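Local coordinates for protein beta-N-acetylglucosaminidase Nag2 (Vibrio harveyi, PDB 6EZR) that probably removes terminal non-reducing N-acetyl-D-hexosamine residues from N-acetyl-beta-D-hexosaminides by hydrolysis, as a family 20 glycoside hydrolase, at residues I198-N203 / I220-G225; T392-I397 / E438-V443; G518-L523 / R573-Q578. All coordinates share one frame; numbering follows the deposited sequence.

Interaction 1. Residues I198-N203 / I220-G225; sequences IIFKSN and IKIEAG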
# COMPACT_ATOMS: atom_id res chain seq x y z
N ILE A 198 30.81 22.38 3.68
CA ILE A 198 30.16 21.09 3.46
C ILE A 198 30.52 20.59 2.05
O ILE A 198 30.21 21.23 1.06
CB ILE A 198 28.63 21.16 3.69
CG1 ILE A 198 28.34 21.61 5.13
CG2 ILE A 198 27.97 19.81 3.45
CD1 ILE A 198 26.97 22.21 5.34
N ILE A 199 31.17 19.42 1.98
CA ILE A 199 31.86 18.97 0.77
C ILE A 199 31.27 17.67 0.24
O ILE A 199 31.07 16.72 1.01
CB ILE A 199 33.37 18.82 1.05
CG1 ILE A 199 34.00 20.21 1.17
CG2 ILE A 199 34.10 18.05 -0.04
CD1 ILE A 199 35.27 20.25 1.99
N PHE A 200 31.01 17.63 -1.06
CA PHE A 200 30.59 16.42 -1.77
C PHE A 200 31.73 15.98 -2.69
O PHE A 200 32.11 16.70 -3.61
CB PHE A 200 29.32 16.69 -2.59
CG PHE A 200 28.08 16.80 -1.75
CD1 PHE A 200 27.78 17.97 -1.06
CD2 PHE A 200 27.19 15.73 -1.66
CE1 PHE A 200 26.63 18.06 -0.29
CE2 PHE A 200 26.04 15.82 -0.89
CZ PHE A 200 25.75 16.99 -0.21
N LYS A 201 32.26 14.78 -2.44
CA LYS A 201 33.45 14.27 -3.12
C LYS A 201 33.19 12.88 -3.69
O LYS A 201 32.58 12.05 -3.04
CB LYS A 201 34.62 14.23 -2.13
CG LYS A 201 35.90 13.64 -2.70
CD LYS A 201 36.95 13.42 -1.63
CE LYS A 201 38.17 12.72 -2.21
NZ LYS A 201 39.11 12.33 -1.13
N SER A 202 33.70 12.63 -4.89
CA SER A 202 33.62 11.30 -5.50
C SER A 202 34.61 10.32 -4.87
O SER A 202 35.74 10.69 -4.57
CB SER A 202 33.92 11.40 -6.99
OG SER A 202 33.75 10.15 -7.62
N ASN A 203 34.17 9.08 -4.68
CA ASN A 203 35.02 7.97 -4.25
C ASN A 203 34.52 6.68 -4.92
O ASN A 203 33.62 6.03 -4.40
CB ASN A 203 35.04 7.85 -2.72
CG ASN A 203 36.01 6.78 -2.21
OD1 ASN A 203 36.35 5.83 -2.91
ND2 ASN A 203 36.45 6.93 -0.96
N ILE A 220 32.24 19.27 6.99
CA ILE A 220 31.58 17.99 6.72
C ILE A 220 31.99 17.51 5.32
O ILE A 220 31.88 18.26 4.35
CB ILE A 220 30.04 18.09 6.77
CG1 ILE A 220 29.56 18.36 8.20
CG2 ILE A 220 29.39 16.79 6.28
CD1 ILE A 220 28.13 18.85 8.31
N LYS A 221 32.44 16.26 5.24
CA LYS A 221 32.83 15.65 3.97
C LYS A 221 31.94 14.44 3.69
O LYS A 221 31.87 13.52 4.51
CB LYS A 221 34.31 15.22 4.01
CG LYS A 221 34.92 15.06 2.62
CD LYS A 221 36.00 13.98 2.53
CE LYS A 221 37.43 14.52 2.60
NZ LYS A 221 37.89 14.79 3.99
N ILE A 222 31.26 14.46 2.54
CA ILE A 222 30.45 13.34 2.06
C ILE A 222 31.14 12.70 0.86
O ILE A 222 31.43 13.37 -0.12
CB ILE A 222 29.02 13.77 1.66
CG1 ILE A 222 28.23 14.21 2.90
CG2 ILE A 222 28.27 12.62 0.98
CD1 ILE A 222 26.97 14.98 2.59
N GLU A 223 31.38 11.39 0.97
CA GLU A 223 31.99 10.60 -0.10
C GLU A 223 31.00 9.55 -0.57
O GLU A 223 30.28 8.97 0.24
CB GLU A 223 33.25 9.90 0.41
CG GLU A 223 34.46 10.80 0.59
CD GLU A 223 35.61 10.05 1.23
OE1 GLU A 223 36.28 9.26 0.53
OE2 GLU A 223 35.85 10.26 2.44
N ALA A 224 30.97 9.32 -1.88
CA ALA A 224 30.18 8.23 -2.46
C ALA A 224 30.64 7.96 -3.88
O ALA A 224 31.23 8.83 -4.52
CB ALA A 224 28.70 8.57 -2.45
N GLY A 225 30.37 6.75 -4.37
CA GLY A 225 30.68 6.35 -5.74
C GLY A 225 29.48 6.29 -6.67
O GLY A 225 29.61 5.94 -7.84

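Interaction 2. Residues T392-I397 / E438-V443; sequences TEYRSI and EVPNGV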
# COMPACT_ATOMS: atom_id res chain seq x y z
N THR A 392 -20.51 -18.91 -16.73
CA THR A 392 -19.70 -19.47 -15.64
C THR A 392 -19.97 -18.78 -14.30
O THR A 392 -19.88 -17.56 -14.20
CB THR A 392 -18.19 -19.40 -15.95
OG1 THR A 392 -17.95 -19.84 -17.29
CG2 THR A 392 -17.39 -20.27 -15.00
N GLU A 393 -20.31 -19.58 -13.30
CA GLU A 393 -20.57 -19.10 -11.94
C GLU A 393 -19.33 -19.36 -11.07
O GLU A 393 -19.01 -20.51 -10.75
CB GLU A 393 -21.80 -19.78 -11.35
CG GLU A 393 -23.10 -19.35 -12.03
CD GLU A 393 -24.36 -19.94 -11.39
OE1 GLU A 393 -25.45 -19.37 -11.61
OE2 GLU A 393 -24.27 -20.97 -10.68
N TYR A 394 -18.64 -18.27 -10.74
CA TYR A 394 -17.44 -18.30 -9.90
C TYR A 394 -17.50 -17.17 -8.89
O TYR A 394 -18.34 -16.27 -8.99
CB TYR A 394 -16.17 -18.18 -10.75
CG TYR A 394 -16.01 -16.86 -11.49
CD1 TYR A 394 -15.38 -15.77 -10.90
CD2 TYR A 394 -16.48 -16.71 -12.80
CE1 TYR A 394 -15.23 -14.57 -11.57
CE2 TYR A 394 -16.33 -15.51 -13.49
CZ TYR A 394 -15.70 -14.44 -12.87
OH TYR A 394 -15.54 -13.24 -13.53
N ARG A 395 -16.61 -17.22 -7.91
CA ARG A 395 -16.54 -16.21 -6.86
C ARG A 395 -15.10 -15.91 -6.48
O ARG A 395 -14.36 -16.81 -6.09
CB ARG A 395 -17.34 -16.65 -5.63
CG ARG A 395 -18.85 -16.66 -5.84
CD ARG A 395 -19.38 -15.24 -5.92
NE ARG A 395 -20.82 -15.14 -6.12
CZ ARG A 395 -21.51 -13.99 -6.07
NH1 ARG A 395 -22.82 -14.00 -6.28
NH2 ARG A 395 -20.89 -12.83 -5.81
N SER A 396 -14.70 -14.65 -6.59
CA SER A 396 -13.35 -14.23 -6.19
C SER A 396 -13.23 -14.17 -4.68
O SER A 396 -14.23 -14.26 -3.95
CB SER A 396 -12.98 -12.87 -6.81
OG SER A 396 -13.50 -11.77 -6.08
N ILE A 397 -12.00 -13.99 -4.21
CA ILE A 397 -11.70 -13.85 -2.79
C ILE A 397 -12.32 -12.59 -2.14
O ILE A 397 -12.58 -12.57 -0.95
CB ILE A 397 -10.17 -13.95 -2.56
CG1 ILE A 397 -9.78 -15.42 -2.62
CG2 ILE A 397 -9.74 -13.36 -1.22
CD1 ILE A 397 -8.35 -15.65 -3.02
N GLU A 438 -3.66 -15.72 -8.60
CA GLU A 438 -4.36 -16.92 -9.05
C GLU A 438 -5.87 -16.60 -9.20
O GLU A 438 -6.47 -15.96 -8.33
CB GLU A 438 -4.13 -18.11 -8.10
CG GLU A 438 -4.80 -19.44 -8.48
CD GLU A 438 -4.18 -20.16 -9.69
OE1 GLU A 438 -2.94 -20.09 -9.86
OE2 GLU A 438 -4.92 -20.81 -10.46
N VAL A 439 -6.44 -17.01 -10.32
CA VAL A 439 -7.85 -16.71 -10.63
C VAL A 439 -8.73 -17.62 -9.78
O VAL A 439 -8.26 -18.66 -9.34
CB VAL A 439 -8.21 -16.86 -12.14
CG1 VAL A 439 -7.49 -15.81 -12.97
CG2 VAL A 439 -7.92 -18.26 -12.68
N PRO A 440 -10.00 -17.22 -9.53
CA PRO A 440 -10.90 -18.08 -8.76
C PRO A 440 -11.12 -19.44 -9.44
O PRO A 440 -11.16 -19.50 -10.67
CB PRO A 440 -12.21 -17.30 -8.74
CG PRO A 440 -11.86 -15.91 -9.15
CD PRO A 440 -10.69 -16.04 -10.06
N ASN A 441 -11.24 -20.52 -8.65
CA ASN A 441 -11.33 -21.88 -9.21
C ASN A 441 -12.60 -22.07 -10.05
O ASN A 441 -13.67 -21.55 -9.72
CB ASN A 441 -11.25 -22.97 -8.12
CG ASN A 441 -11.20 -24.40 -8.69
OD1 ASN A 441 -10.25 -24.77 -9.40
ND2 ASN A 441 -12.22 -25.20 -8.40
N GLY A 442 -12.45 -22.80 -11.16
CA GLY A 442 -13.53 -23.02 -12.12
C GLY A 442 -13.94 -21.83 -12.98
O GLY A 442 -15.00 -21.87 -13.60
N VAL A 443 -13.11 -20.78 -13.03
CA VAL A 443 -13.37 -19.62 -13.88
C VAL A 443 -13.19 -20.01 -15.36
O VAL A 443 -12.41 -20.91 -15.68
CB VAL A 443 -12.47 -18.42 -13.49
CG1 VAL A 443 -11.01 -18.64 -13.86
CG2 VAL A 443 -13.00 -17.12 -14.09

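Interaction 3. Residues G518-L523 / R573-Q578; sequences GFDVVL and RIWGIQ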
# COMPACT_ATOMS: atom_id res chain seq x y z
N GLY A 518 14.67 -20.69 -9.57
CA GLY A 518 15.33 -19.81 -10.53
C GLY A 518 14.82 -18.38 -10.57
O GLY A 518 15.47 -17.52 -11.16
N PHE A 519 13.67 -18.12 -9.95
CA PHE A 519 13.08 -16.78 -9.95
C PHE A 519 13.89 -15.82 -9.06
O PHE A 519 14.44 -16.23 -8.05
CB PHE A 519 11.65 -16.81 -9.41
CG PHE A 519 10.69 -17.66 -10.20
CD1 PHE A 519 10.02 -17.14 -11.31
CD2 PHE A 519 10.40 -18.96 -9.80
CE1 PHE A 519 9.12 -17.91 -12.01
CE2 PHE A 519 9.49 -19.74 -10.50
CZ PHE A 519 8.84 -19.21 -11.61
N ASP A 520 13.95 -14.56 -9.46
CA ASP A 520 14.33 -13.49 -8.55
C ASP A 520 13.09 -13.14 -7.74
O ASP A 520 11.96 -13.15 -8.26
CB ASP A 520 14.85 -12.26 -9.32
CG ASP A 520 16.23 -12.49 -9.94
OD1 ASP A 520 16.97 -13.40 -9.51
OD2 ASP A 520 16.58 -11.74 -10.88
N VAL A 521 13.29 -12.87 -6.45
CA VAL A 521 12.17 -12.69 -5.53
C VAL A 521 12.31 -11.42 -4.69
O VAL A 521 13.41 -11.00 -4.34
CB VAL A 521 11.94 -13.94 -4.63
CG1 VAL A 521 11.85 -15.22 -5.47
CG2 VAL A 521 13.03 -14.11 -3.59
N VAL A 522 11.16 -10.84 -4.37
CA VAL A 522 11.05 -9.71 -3.44
C VAL A 522 10.25 -10.19 -2.24
O VAL A 522 9.18 -10.77 -2.40
CB VAL A 522 10.35 -8.49 -4.10
CG1 VAL A 522 10.20 -7.33 -3.11
CG2 VAL A 522 11.12 -8.02 -5.32
N LEU A 523 10.77 -9.95 -1.05
CA LEU A 523 10.13 -10.38 0.19
C LEU A 523 9.18 -9.30 0.70
O LEU A 523 9.61 -8.21 1.08
CB LEU A 523 11.17 -10.69 1.26
CG LEU A 523 12.26 -11.69 0.87
CD1 LEU A 523 13.25 -11.84 2.02
CD2 LEU A 523 11.69 -13.03 0.48
N ARG A 573 19.62 -14.27 -5.76
CA ARG A 573 18.22 -14.22 -6.23
C ARG A 573 17.26 -13.37 -5.37
O ARG A 573 16.17 -13.05 -5.82
CB ARG A 573 17.65 -15.64 -6.33
CG ARG A 573 18.43 -16.55 -7.27
CD ARG A 573 17.78 -16.74 -8.62
NE ARG A 573 18.65 -17.54 -9.49
CZ ARG A 573 18.84 -18.86 -9.41
NH1 ARG A 573 18.22 -19.60 -8.48
NH2 ARG A 573 19.67 -19.46 -10.26
N ILE A 574 17.65 -13.02 -4.14
CA ILE A 574 16.86 -12.11 -3.31
C ILE A 574 17.13 -10.65 -3.71
O ILE A 574 18.20 -10.13 -3.44
CB ILE A 574 17.13 -12.30 -1.80
CG1 ILE A 574 16.97 -13.78 -1.37
CG2 ILE A 574 16.21 -11.40 -0.98
CD1 ILE A 574 15.67 -14.46 -1.78
N TRP A 575 16.15 -10.02 -4.36
CA TRP A 575 16.22 -8.59 -4.68
C TRP A 575 16.25 -7.78 -3.39
O TRP A 575 17.15 -6.96 -3.16
CB TRP A 575 15.00 -8.16 -5.50
CG TRP A 575 15.18 -8.11 -6.98
CD1 TRP A 575 16.09 -8.81 -7.74
CD2 TRP A 575 14.39 -7.35 -7.90
NE1 TRP A 575 15.93 -8.50 -9.08
CE2 TRP A 575 14.89 -7.61 -9.20
CE3 TRP A 575 13.32 -6.47 -7.75
CZ2 TRP A 575 14.35 -7.00 -10.34
CZ3 TRP A 575 12.78 -5.87 -8.87
CH2 TRP A 575 13.29 -6.14 -10.15
N GLY A 576 15.26 -8.02 -2.55
CA GLY A 576 15.18 -7.36 -1.28
C GLY A 576 13.80 -7.40 -0.68
O GLY A 576 13.05 -8.37 -0.88
N ILE A 577 13.49 -6.34 0.06
CA ILE A 577 12.32 -6.30 0.93
C ILE A 577 11.36 -5.23 0.43
O ILE A 577 11.78 -4.22 -0.15
CB ILE A 577 12.73 -6.03 2.41
CG1 ILE A 577 13.19 -7.32 3.09
CG2 ILE A 577 11.55 -5.55 3.25
CD1 ILE A 577 14.46 -7.93 2.54
N GLN A 578 10.08 -5.48 0.66
CA GLN A 578 9.05 -4.47 0.45
C GLN A 578 8.03 -4.47 1.59
O GLN A 578 7.68 -5.50 2.14
CB GLN A 578 8.34 -4.70 -0.88
CG GLN A 578 7.78 -3.40 -1.42
CD GLN A 578 7.16 -3.56 -2.79
OE1 GLN A 578 7.63 -2.97 -3.75
NE2 GLN A 578 6.10 -4.35 -2.87

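Interaction 1. Residues I198-N203 / I220-G225
Asn203 carries its amide away from its own backbone N, with CG anti to it (chi1 -175°), while Glu223 keeps CG beside its backbone N (chi1 -74°), and these two choices bring amide and carboxylate together. Asn203 ND2 donates to Glu223 OE1 over 2.8 Å, reaching the oxygen on its anti side. The two flat groups are nearly coplanar, 16° apart, although the donor lies somewhat out of the carboxylate plane. Asn203 OD1 turns to Thr205 OG1, so both ends of the amide are engaged and its rotation is probably fixed. Lys201 NZ stays 4.5 Å from Glu223 OE1, too far for a salt bridge.

Behind this polar end, strands 198-202 and 220-224 run side by side as a parallel pair in the mixed sheet of the family 20 domain 2 region, against which helix 227-240 packs. Ile199 is gripped twice, its N by Ile220 O and its O by Ile222 N, both at 2.7 Å. Lys201 N follows with Ile222 O at 2.8 Å; the bond from Ala224 N to Lys201 O is weak, but Asn203 N recovers a sound one to Ala224 O. On the buried face, Ile222 CD1 lies 4.1 Å from the centroid of the Phe200 ring in an off-centre CH-pi contact, and both residues rest on Phe230. Ile198 and Ile220 continue this apolar face, Ile198 CG1 meeting Ile220 CD1 at 4.2 Å.

Interaction 2. Residues T392-I397 / E438-V443
Thr392 OG1 is gripped by two groups, Asp390 OD1 and the backbone N of Lys446, which leaves the methyl of Thr392 to meet the other loop: CG2 lies 3.2 Å from Gly442 O. That carbonyl oxygen also bonds to Ser445 OG, so the residues following the 438-443 segment help hold both partners. Most of the contact is van der Waals packing. Val443 CG2 sits squarely over one face of the Tyr394 ring in a CH-pi contact, 3.7 Å from its centroid and 12° off the normal. With CG between its backbone N and carbonyl carbon (chi1 64°), the Tyr394 ring is turned toward the turn. Pro440 comes to the same ring obliquely, CG standing 3.9 Å from Tyr394 CD1, and presses CB against Arg395 O at 3.4 Å. Pro440 opens a type II turn ending at Val443, with Gly442 at positive phi, and the turn places proline and valine together against the tyrosine. The carboxylate of Glu438, the predicted proton donor, leads away from 392-397 and is held by salt bridges to Lys463 and Lys495. The two loops meet where 438-443 leads from strand 431-435 toward helix 448-457, and where the loop containing 392-397 runs between helices 382-385 and 410-426.

Interaction 3. Residues G518-L523 / R573-Q578
Arg573 and Asp520 cross at about a right angle, the arginine lying along the turn that follows helix 508-517. Bent at chi2 (-102°), the Arg573 chain lays one face of its guanidinium over Gly518, with NH1 3.5 Å from Gly518 CA, and Ala515 O accepts a hydrogen bond from NH1. Gly518 ends that helix in a Schellman motif. Asp520 OD1 packs on Arg573 CD at 3.6 Å without a salt bridge between them; its carboxylate is paired instead through OD2 with Arg483.

Further along, Val521 and Ile574 cross obliquely; Val521 CG2 and Ile574 CD1 are modelled 3.2 Å apart, closer than two methyls should come, so the exact fit is doubtful. Leu523 and Ile577 meet on the same face through their CD1 methyls. Trp575 turns toward the other strand, and Val522 CG2 approaches its ring obliquely, 3.6 Å from CE3. Four backbone hydrogen bonds join the parallel strands; the shortest, Leu523 N to Gly576 O and Gln578 N to Leu523 O, are both 2.8 Å. Trp575 and Gly576 together lie opposite Val522, one residue more than regular pairing needs, as in a beta bulge. Strand 574-581 also pairs with 265-271, closing the TIM barrel. Backbone bonds and hydrocarbon contacts thus carry this buried seam, while the charged ends of Asp520 and Arg573 find partners beyond it.

Overall arrangement
The contacts follow one another along the chain without interleaving. Interaction 1 belongs to the family 20 domain 2 region, with its own mixed sheet, and lies away from the annotated sites; its centre is 56 Å from that of interaction 2, on the opposite side of the chain's centre, and 31 Å from that of interaction 3. Interactions 2 and 3 share the catalytic domain, with nearest atoms about 12 Å apart. Interaction 3 joins the seventh and eighth barrel strands, whereas interaction 2 links loops beyond the barrel, one leaving strand 431-435 and beginning with Glu438. Strand pairing in the barrel wall and packing of loops next to the predicted proton donor are therefore separate contacts within one domain.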